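Local coordinates for glucose-6-phosphate acetyltransferase 1 (Arabidopsis thaliana, PDB 3T90), which transfers the acetyl group of acetyl-CoA to glucosamine 6-phosphate, a step in making UDP-N-acetylglucosamine, the sugar donor for N-glycan synthesis, at residues Ala65-Glu73 and Gly84-Phe95; Gly101-Met109 and Val130-Ser138. One frame throughout, in Å; residues are numbered along the deposited sequence.

Contact 1: Ala65-Glu73 and Gly84-Phe95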
loop_
_atom_site.group_PDB
_atom_site.type_symbol
_atom_site.label_atom_id
_atom_site.label_comp_id
_atom_site.label_asym_id
_atom_site.label_seq_id
_atom_site.Cartn_x
_atom_site.Cartn_y
_atom_site.Cartn_z
ATOM N N ALA A 65 21.284 -8.380 6.863
ATOM C CA ALA A 65 20.666 -9.199 7.893
ATOM C C ALA A 65 19.147 -8.996 8.084
ATOM O O ALA A 65 18.450 -9.837 8.574
ATOM C CB ALA A 65 21.378 -8.877 9.255
ATOM N N ALA A 66 18.671 -7.817 7.760
ATOM C CA ALA A 66 17.233 -7.510 7.851
ATOM C C ALA A 66 16.886 -6.392 6.916
ATOM O O ALA A 66 17.752 -5.616 6.470
ATOM C CB ALA A 66 16.887 -7.087 9.336
ATOM N N THR A 67 15.619 -6.310 6.522
ATOM C CA THR A 67 15.142 -5.304 5.594
ATOM C C THR A 67 13.643 -5.058 5.804
ATOM O O THR A 67 12.924 -5.907 6.349
ATOM C CB THR A 67 15.416 -5.696 4.138
ATOM O OG1 THR A 67 15.095 -4.575 3.282
ATOM C CG2 THR A 67 14.656 -6.934 3.670
ATOM N N GLY A 68 13.207 -3.877 5.334
ATOM C CA GLY A 68 11.771 -3.563 5.316
ATOM C C GLY A 68 11.648 -2.302 4.523
ATOM O O GLY A 68 12.548 -1.475 4.434
ATOM N N SER A 69 10.476 -2.121 3.931
ATOM C CA SER A 69 10.197 -1.012 3.016
ATOM C C SER A 69 8.986 -0.206 3.459
ATOM O O SER A 69 8.110 -0.741 4.163
ATOM C CB SER A 69 9.876 -1.563 1.624
ATOM O OG SER A 69 10.929 -2.402 1.159
ATOM N N VAL A 70 8.918 1.054 3.056
ATOM C CA VAL A 70 7.594 1.740 3.180
ATOM C C VAL A 70 7.294 2.607 1.974
ATOM O O VAL A 70 8.177 3.286 1.464
ATOM C CB VAL A 70 7.574 2.548 4.552
ATOM C CG1 VAL A 70 8.578 3.751 4.550
ATOM C CG2 VAL A 70 6.119 3.020 4.815
ATOM N N MET A 71 6.058 2.559 1.518
ATOM C CA MET A 71 5.588 3.346 0.417
ATOM C C MET A 71 4.512 4.257 0.934
ATOM O O MET A 71 3.527 3.751 1.567
ATOM C CB MET A 71 5.076 2.449 -0.699
ATOM C CG MET A 71 4.698 3.349 -1.835
ATOM S SD MET A 71 4.293 2.362 -3.299
ATOM C CE MET A 71 2.905 1.833 -2.898
ATOM N N ILE A 72 4.684 5.572 0.701
ATOM C CA ILE A 72 3.736 6.561 1.198
ATOM C C ILE A 72 2.710 6.821 0.123
ATOM O O ILE A 72 3.011 7.119 -1.069
ATOM C CB ILE A 72 4.478 7.843 1.670
ATOM C CG1 ILE A 72 5.297 7.495 2.907
ATOM C CG2 ILE A 72 3.483 8.900 2.162
ATOM C CD1 ILE A 72 6.180 8.724 3.463
ATOM N N GLU A 73 1.451 6.673 0.546
ATOM C CA GLU A 73 0.260 6.843 -0.330
ATOM C C GLU A 73 -0.388 8.192 -0.006
ATOM O O GLU A 73 -0.807 8.375 1.144
ATOM C CB GLU A 73 -0.734 5.764 0.002
ATOM C CG GLU A 73 -2.018 5.901 -0.923
ATOM C CD GLU A 73 -3.182 5.175 -0.331
ATOM O OE1 GLU A 73 -4.341 5.368 -0.759
ATOM O OE2 GLU A 73 -3.064 4.400 0.638
ATOM N N GLY A 84 1.418 5.513 5.381
ATOM C CA GLY A 84 2.609 4.679 5.070
ATOM C C GLY A 84 2.194 3.227 4.997
ATOM O O GLY A 84 1.501 2.739 5.878
ATOM N N HIS A 85 2.605 2.535 3.942
ATOM C CA HIS A 85 2.369 1.073 3.785
ATOM C C HIS A 85 3.703 0.353 3.980
ATOM O O HIS A 85 4.590 0.445 3.089
ATOM C CB HIS A 85 1.877 0.808 2.355
ATOM C CG HIS A 85 0.570 1.476 2.031
ATOM N ND1 HIS A 85 -0.622 0.806 2.217
ATOM C CD2 HIS A 85 0.255 2.739 1.706
ATOM C CE1 HIS A 85 -1.633 1.622 1.911
ATOM N NE2 HIS A 85 -1.137 2.808 1.593
ATOM N N ILE A 86 3.924 -0.279 5.128
ATOM C CA ILE A 86 5.194 -0.999 5.410
ATOM C C ILE A 86 4.998 -2.386 4.754
ATOM O O ILE A 86 3.944 -3.070 4.848
ATOM C CB ILE A 86 5.435 -1.133 6.880
ATOM C CG1 ILE A 86 5.945 0.206 7.420
ATOM C CG2 ILE A 86 6.416 -2.241 7.189
ATOM C CD1 ILE A 86 6.058 0.305 8.922
ATOM N N GLU A 87 6.030 -2.745 4.010
ATOM C CA GLU A 87 6.076 -3.971 3.151
ATOM C C GLU A 87 7.408 -4.692 3.265
ATOM O O GLU A 87 8.429 -4.079 3.640
ATOM C CB GLU A 87 5.912 -3.597 1.663
ATOM C CG GLU A 87 4.504 -3.059 1.387
ATOM C CD GLU A 87 3.481 -4.145 1.268
ATOM O OE1 GLU A 87 3.799 -5.320 0.839
ATOM O OE2 GLU A 87 2.273 -3.901 1.574
ATOM N N ASP A 88 7.431 -5.972 2.921
ATOM C CA ASP A 88 8.682 -6.687 2.635
ATOM C C ASP A 88 9.657 -6.667 3.799
ATOM O O ASP A 88 10.874 -6.439 3.651
ATOM C CB ASP A 88 9.300 -6.174 1.314
ATOM C CG ASP A 88 8.399 -6.347 0.072
ATOM O OD1 ASP A 88 7.347 -7.045 0.220
ATOM O OD2 ASP A 88 8.749 -5.777 -0.939
ATOM N N VAL A 89 9.085 -6.841 4.990
ATOM C CA VAL A 89 9.876 -6.962 6.256
ATOM C C VAL A 89 10.368 -8.389 6.465
ATOM O O VAL A 89 9.601 -9.328 6.466
ATOM C CB VAL A 89 9.016 -6.522 7.425
ATOM C CG1 VAL A 89 9.854 -6.681 8.726
ATOM C CG2 VAL A 89 8.561 -5.013 7.302
ATOM N N VAL A 90 11.701 -8.553 6.556
ATOM C CA VAL A 90 12.240 -9.934 6.716
ATOM C C VAL A 90 13.570 -9.822 7.443
ATOM O O VAL A 90 14.327 -8.875 7.254
ATOM C CB VAL A 90 12.317 -10.689 5.348
ATOM C CG1 VAL A 90 13.130 -10.035 4.458
ATOM C CG2 VAL A 90 12.862 -12.120 5.538
ATOM N N VAL A 91 13.763 -10.736 8.397
ATOM C CA VAL A 91 15.025 -10.875 9.130
ATOM C C VAL A 91 15.618 -12.213 8.789
ATOM O O VAL A 91 14.904 -13.229 8.803
ATOM C CB VAL A 91 14.770 -10.746 10.642
ATOM C CG1 VAL A 91 16.139 -10.851 11.432
ATOM C CG2 VAL A 91 14.151 -9.471 10.898
ATOM N N ASP A 92 16.912 -12.249 8.467
ATOM C CA ASP A 92 17.612 -13.533 8.210
ATOM C C ASP A 92 17.382 -14.471 9.420
ATOM O O ASP A 92 17.548 -14.029 10.560
ATOM C CB ASP A 92 19.083 -13.240 7.965
ATOM C CG ASP A 92 19.828 -14.438 7.401
ATOM O OD1 ASP A 92 19.524 -15.609 7.667
ATOM O OD2 ASP A 92 20.825 -14.174 6.734
ATOM N N SER A 93 17.039 -15.713 9.123
ATOM C CA SER A 93 16.732 -16.711 10.154
ATOM C C SER A 93 17.936 -16.854 11.123
ATOM O O SER A 93 17.718 -17.055 12.339
ATOM C CB SER A 93 16.333 -18.049 9.511
ATOM O OG SER A 93 17.364 -18.511 8.650
ATOM N N ARG A 94 19.151 -16.691 10.616
ATOM C CA ARG A 94 20.362 -16.747 11.474
ATOM C C ARG A 94 20.322 -15.688 12.578
ATOM O O ARG A 94 20.965 -15.821 13.645
ATOM C CB ARG A 94 21.649 -16.421 10.697
ATOM C CG ARG A 94 21.961 -17.078 9.379
ATOM C CD ARG A 94 23.482 -16.945 9.042
ATOM N NE ARG A 94 23.865 -15.841 8.145
ATOM C CZ ARG A 94 23.545 -15.749 6.840
ATOM N NH1 ARG A 94 22.765 -16.670 6.254
ATOM N NH2 ARG A 94 23.980 -14.706 6.112
ATOM N N PHE A 95 19.680 -14.566 12.310
ATOM C CA PHE A 95 19.775 -13.412 13.183
ATOM C C PHE A 95 18.460 -13.147 13.865
ATOM O O PHE A 95 18.198 -12.026 14.265
ATOM C CB PHE A 95 20.233 -12.144 12.401
ATOM C CG PHE A 95 21.659 -12.220 11.818
ATOM C CD1 PHE A 95 22.790 -12.282 12.668
ATOM C CD2 PHE A 95 21.884 -12.172 10.428
ATOM C CE1 PHE A 95 24.048 -12.357 12.149
ATOM C CE2 PHE A 95 23.174 -12.220 9.912
ATOM C CZ PHE A 95 24.267 -12.315 10.795
HETATM O O HOH W 1 12.487 -4.653 1.999
HETATM O O HOH W 2 10.003 -3.379 -0.998
#
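Thr67 and Val90 sit directly opposite each other in an antiparallel ladder, with Thr67 CG2 pressed against Val90 CG1 at 3.5 Å. On the other face of the sheet Val70 lays CG2 alongside CG1 of Ile86, 3.8 Å away. Val70 CG2 points anti to its own backbone N (chi1 68° for CG1), which also brings it over Gly84, where the lack of a side chain makes room for the methyl. Gly68 plays the same part for Val89: its bare CA lies 4.0 Å from Val89 CG2. Between Thr67 and Ser69 the register slips by one residue at a beta bulge. Asp88 and Val89 together face the single residue Gly68, and Asp88 takes positive phi (58°). The bulge falls among Glu87, Asp88 and Val89, which by similarity bind the substrate. A water bridges Thr67 OG1 and Asp88 O, while OG1 is also bonded to the Cys54 carbonyl. At one end the His85 ring reaches over to strand 63-74, where NE2 donates to Glu73 OE2 at 2.7 Å; OE2 lies close to the ring plane, and NE2 meets it on the anti side of the carboxylate. At the other, Ala65 CB fits against Phe95 CD2 at 3.5 Å, and beyond the last pair Asp92 N bonds to Ala65 O. Lys75 of the second subunit pairs with both Glu87 and Asp88. Strand 51-58 flanks strand 63-74 on its other edge; helix 100-114 packs over the Ala66 and Val70 face, while Thr67 on the reverse face meets helix 19-23.

Contact 2: Gly101-Met109 and Val130-Ser138. With EPE (4-(2-hydroxyethyl)-1-piperazine ethanesulfonic acid), chain B.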
loop_
_atom_site.group_PDB
_atom_site.type_symbol
_atom_site.label_atom_id
_atom_site.label_comp_id
_atom_site.label_asym_id
_atom_site.label_seq_id
_atom_site.Cartn_x
_atom_site.Cartn_y
_atom_site.Cartn_z
ATOM N N GLY A 101 14.117 -6.939 13.618
ATOM C CA GLY A 101 12.894 -6.536 12.958
ATOM C C GLY A 101 12.232 -5.351 13.602
ATOM O O GLY A 101 11.749 -4.467 12.899
ATOM N N LYS A 102 12.330 -5.236 14.951
ATOM C CA LYS A 102 11.781 -4.041 15.617
ATOM C C LYS A 102 12.525 -2.786 15.131
ATOM O O LYS A 102 11.938 -1.703 14.942
ATOM C CB LYS A 102 11.876 -4.200 17.138
ATOM C CG LYS A 102 11.402 -2.953 17.943
ATOM C CD LYS A 102 11.047 -3.420 19.389
ATOM C CE LYS A 102 10.399 -2.323 20.221
ATOM N NZ LYS A 102 11.369 -1.243 20.601
ATOM N N LYS A 103 13.855 -2.898 15.024
ATOM C CA LYS A 103 14.652 -1.748 14.571
ATOM C C LYS A 103 14.223 -1.287 13.160
ATOM O O LYS A 103 14.160 -0.074 12.868
ATOM C CB LYS A 103 16.191 -2.053 14.629
ATOM C CG LYS A 103 16.765 -2.296 16.026
ATOM C CD LYS A 103 18.287 -2.496 15.963
ATOM C CE LYS A 103 18.857 -2.499 17.377
ATOM N NZ LYS A 103 18.141 -1.505 18.268
ATOM N N VAL A 104 14.001 -2.264 12.275
ATOM C CA VAL A 104 13.533 -1.939 10.922
ATOM C C VAL A 104 12.188 -1.249 10.971
ATOM O O VAL A 104 12.029 -0.191 10.371
ATOM C CB VAL A 104 13.495 -3.183 10.067
ATOM C CG1 VAL A 104 12.778 -2.892 8.738
ATOM C CG2 VAL A 104 14.925 -3.581 9.678
ATOM N N VAL A 105 11.251 -1.820 11.738
ATOM C CA VAL A 105 9.919 -1.245 11.736
ATOM C C VAL A 105 9.930 0.150 12.330
ATOM O O VAL A 105 9.237 1.059 11.833
ATOM C CB VAL A 105 8.955 -2.168 12.509
ATOM C CG1 VAL A 105 7.611 -1.518 12.775
ATOM C CG2 VAL A 105 8.788 -3.467 11.750
ATOM N N GLU A 106 10.709 0.317 13.418
ATOM C CA GLU A 106 10.751 1.641 14.003
ATOM C C GLU A 106 11.387 2.657 13.092
ATOM O O GLU A 106 10.944 3.804 13.054
ATOM C CB GLU A 106 11.509 1.628 15.336
ATOM C CG GLU A 106 10.650 0.940 16.420
ATOM C CD GLU A 106 11.429 0.752 17.717
ATOM O OE1 GLU A 106 12.674 0.748 17.683
ATOM O OE2 GLU A 106 10.805 0.593 18.780
ATOM N N PHE A 107 12.426 2.266 12.344
ATOM C CA PHE A 107 13.020 3.204 11.379
ATOM C C PHE A 107 11.963 3.695 10.353
ATOM O O PHE A 107 11.898 4.890 10.031
ATOM C CB PHE A 107 14.199 2.483 10.706
ATOM C CG PHE A 107 14.967 3.276 9.671
ATOM C CD1 PHE A 107 16.233 3.775 9.969
ATOM C CD2 PHE A 107 14.476 3.393 8.345
ATOM C CE1 PHE A 107 16.988 4.403 8.984
ATOM C CE2 PHE A 107 15.233 4.057 7.336
ATOM C CZ PHE A 107 16.485 4.540 7.613
ATOM N N LEU A 108 11.179 2.730 9.815
ATOM C CA LEU A 108 10.172 3.130 8.865
ATOM C C LEU A 108 9.039 3.923 9.493
ATOM O O LEU A 108 8.554 4.841 8.812
ATOM C CB LEU A 108 9.631 1.845 8.240
ATOM C CG LEU A 108 10.677 0.946 7.547
ATOM C CD1 LEU A 108 10.113 -0.439 7.188
ATOM C CD2 LEU A 108 11.146 1.615 6.241
ATOM N N MET A 109 8.656 3.603 10.724
ATOM C CA MET A 109 7.613 4.429 11.383
ATOM C C MET A 109 8.150 5.823 11.630
ATOM O O MET A 109 7.448 6.821 11.374
ATOM C CB MET A 109 7.256 3.799 12.701
ATOM C CG MET A 109 6.459 2.539 12.541
ATOM S SD MET A 109 6.243 1.842 14.237
ATOM C CE MET A 109 4.932 0.789 13.719
ATOM N N VAL A 130 1.533 -10.466 17.734
ATOM C CA VAL A 130 2.076 -9.994 18.991
ATOM C C VAL A 130 3.400 -9.250 18.780
ATOM O O VAL A 130 3.646 -8.293 19.492
ATOM C CB VAL A 130 2.210 -11.197 20.008
ATOM C CG1 VAL A 130 2.908 -10.819 21.246
ATOM C CG2 VAL A 130 0.785 -11.705 20.388
ATOM N N PHE A 131 4.216 -9.648 17.804
ATOM C CA PHE A 131 5.410 -8.927 17.451
ATOM C C PHE A 131 5.126 -7.461 17.139
ATOM O O PHE A 131 5.760 -6.540 17.647
ATOM C CB PHE A 131 6.155 -9.572 16.258
ATOM C CG PHE A 131 7.318 -8.759 15.800
ATOM C CD1 PHE A 131 8.567 -8.797 16.462
ATOM C CD2 PHE A 131 7.185 -7.936 14.701
ATOM C CE1 PHE A 131 9.606 -7.989 15.963
ATOM C CE2 PHE A 131 8.250 -7.118 14.206
ATOM C CZ PHE A 131 9.445 -7.155 14.896
ATOM N N TYR A 132 4.161 -7.251 16.245
ATOM C CA TYR A 132 3.852 -5.900 15.852
ATOM C C TYR A 132 3.136 -5.128 16.938
ATOM O O TYR A 132 3.259 -3.912 16.969
ATOM C CB TYR A 132 3.069 -5.885 14.504
ATOM C CG TYR A 132 3.963 -6.314 13.359
ATOM C CD1 TYR A 132 4.966 -5.447 12.928
ATOM C CD2 TYR A 132 3.895 -7.587 12.801
ATOM C CE1 TYR A 132 5.818 -5.803 11.872
ATOM C CE2 TYR A 132 4.756 -7.972 11.792
ATOM C CZ TYR A 132 5.701 -7.075 11.335
ATOM O OH TYR A 132 6.521 -7.461 10.274
ATOM N N GLU A 133 2.394 -5.810 17.806
ATOM C CA GLU A 133 1.862 -5.080 18.985
ATOM C C GLU A 133 2.988 -4.480 19.837
ATOM O O GLU A 133 2.808 -3.389 20.431
ATOM C CB GLU A 133 0.932 -5.980 19.836
ATOM C CG GLU A 133 -0.378 -6.383 19.090
ATOM C CD GLU A 133 -1.285 -7.337 19.912
ATOM O OE1 GLU A 133 -0.735 -8.196 20.638
ATOM O OE2 GLU A 133 -2.489 -7.264 19.751
ATOM N N LYS A 134 4.120 -5.172 19.874
ATOM C CA LYS A 134 5.288 -4.662 20.597
ATOM C C LYS A 134 5.889 -3.434 19.993
ATOM O O LYS A 134 6.622 -2.741 20.688
ATOM C CB LYS A 134 6.365 -5.731 20.764
ATOM C CG LYS A 134 5.942 -6.768 21.799
ATOM C CD LYS A 134 4.806 -6.327 22.706
ATOM C CE LYS A 134 4.158 -7.514 23.381
ATOM N NZ LYS A 134 3.914 -8.600 22.331
ATOM N N CYS A 135 5.531 -3.129 18.725
ATOM C CA CYS A 135 5.983 -1.934 17.946
ATOM C C CYS A 135 4.915 -0.874 18.016
ATOM O O CYS A 135 5.051 0.165 17.329
ATOM C CB CYS A 135 6.259 -2.302 16.483
ATOM S SG CYS A 135 7.617 -3.517 16.246
ATOM N N GLY A 136 3.875 -1.054 18.847
ATOM C CA GLY A 136 2.828 -0.056 19.069
ATOM C C GLY A 136 1.649 -0.177 18.121
ATOM O O GLY A 136 0.795 0.748 18.014
ATOM N N MET A 137 1.583 -1.298 17.404
ATOM C CA MET A 137 0.465 -1.437 16.406
ATOM C C MET A 137 -0.688 -2.273 16.983
ATOM O O MET A 137 -0.560 -2.992 18.019
ATOM C CB MET A 137 0.998 -2.117 15.173
ATOM C CG MET A 137 2.361 -1.458 14.737
ATOM S SD MET A 137 2.824 -2.097 13.047
ATOM C CE MET A 137 1.778 -1.036 12.114
ATOM N N SER A 138 -1.828 -2.187 16.293
ATOM C CA SER A 138 -3.057 -2.830 16.685
ATOM C C SER A 138 -3.645 -3.537 15.497
ATOM O O SER A 138 -3.511 -3.077 14.345
ATOM C CB SER A 138 -4.080 -1.776 17.124
ATOM O OG SER A 138 -3.622 -1.251 18.373
HETATM N N1 EPE B . 9.900 -10.727 12.092
HETATM C C2 EPE B . 8.514 -10.534 12.583
HETATM C C3 EPE B . 7.442 -10.785 11.485
HETATM N N4 EPE B . 7.825 -10.334 10.132
HETATM C C5 EPE B . 9.172 -10.595 9.770
HETATM C C6 EPE B . 10.027 -9.952 10.856
HETATM C C7 EPE B . 6.977 -10.506 8.944
HETATM C C8 EPE B . 5.517 -10.185 9.083
HETATM O O8 EPE B . 5.109 -9.272 8.086
HETATM C C9 EPE B . 10.857 -10.138 13.064
HETATM C C10 EPE B . 11.339 -11.186 14.068
HETATM S S EPE B . 13.014 -10.882 14.756
HETATM O O1S EPE B . 13.979 -11.501 13.854
HETATM O O2S EPE B . 13.254 -9.475 14.972
HETATM O O3S EPE B . 13.079 -11.323 16.156
#
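Val105 presents its two methyls to different partners: its CG1 meets Cys135 SG at 4.0 Å, and its CG2 meets the rim of the Tyr132 ring at CE1, 3.8 Å away. One turn further along the helix, the extended Met109 chain ends in a methyl, CE, lodged 3.6 Å from Met137 CG. One turn back on the helix, Gly101 and Lys102 meet the edge of the Phe131 ring, with CZ 3.5 Å from Lys102 N. CG of Phe131 lies anti to its backbone N (chi1 174°), which swings the ring across to Gly101. C2 of a buffer molecule, EPE, sits over one face of this ring, toward its rim. The sulfonate O2S of EPE accepts from Gly101 N at 3.0 Å, and its N4 donates to Tyr132 OH. Gly101, Lys102 and Tyr132 belong to the acetyl-CoA site by similarity, so EPE probably marks part of that pocket. Behind this first shell, a Schellman motif with Gly136 as C-prime ends helix 129-133 and sets Cys135 and Met137 in place; Cys135 N and Met137 N reach Tyr132 O from opposite faces of its plane. Met109, Tyr132 and Met137 pack on strand 119-124, strands 51-58 and 63-74 back helix 100-114, and Met144 of the second subunit packs on Tyr132 and Met137.

In the fold
From the N terminus, strands 5-9 and 51-58 precede contact 1, which closes the short connection between strands 63-74 and 82-91, including helix 77-80. After a short connection the chain enters helix 100-114. Contact 2 closes a later loop, bringing that helix against the end of helix 129-133 after the chain has passed through strand 119-124. The two loops follow in series, neither enclosing the other. Their centres are about 10 Å apart, and they touch where Val104 and Leu108 pack on Gly68 and Val91 meets Gly101. Together they join the central strands of the GNAT sheet to the helices beside the probable acetyl-CoA site, and both reach the second subunit of the homodimer.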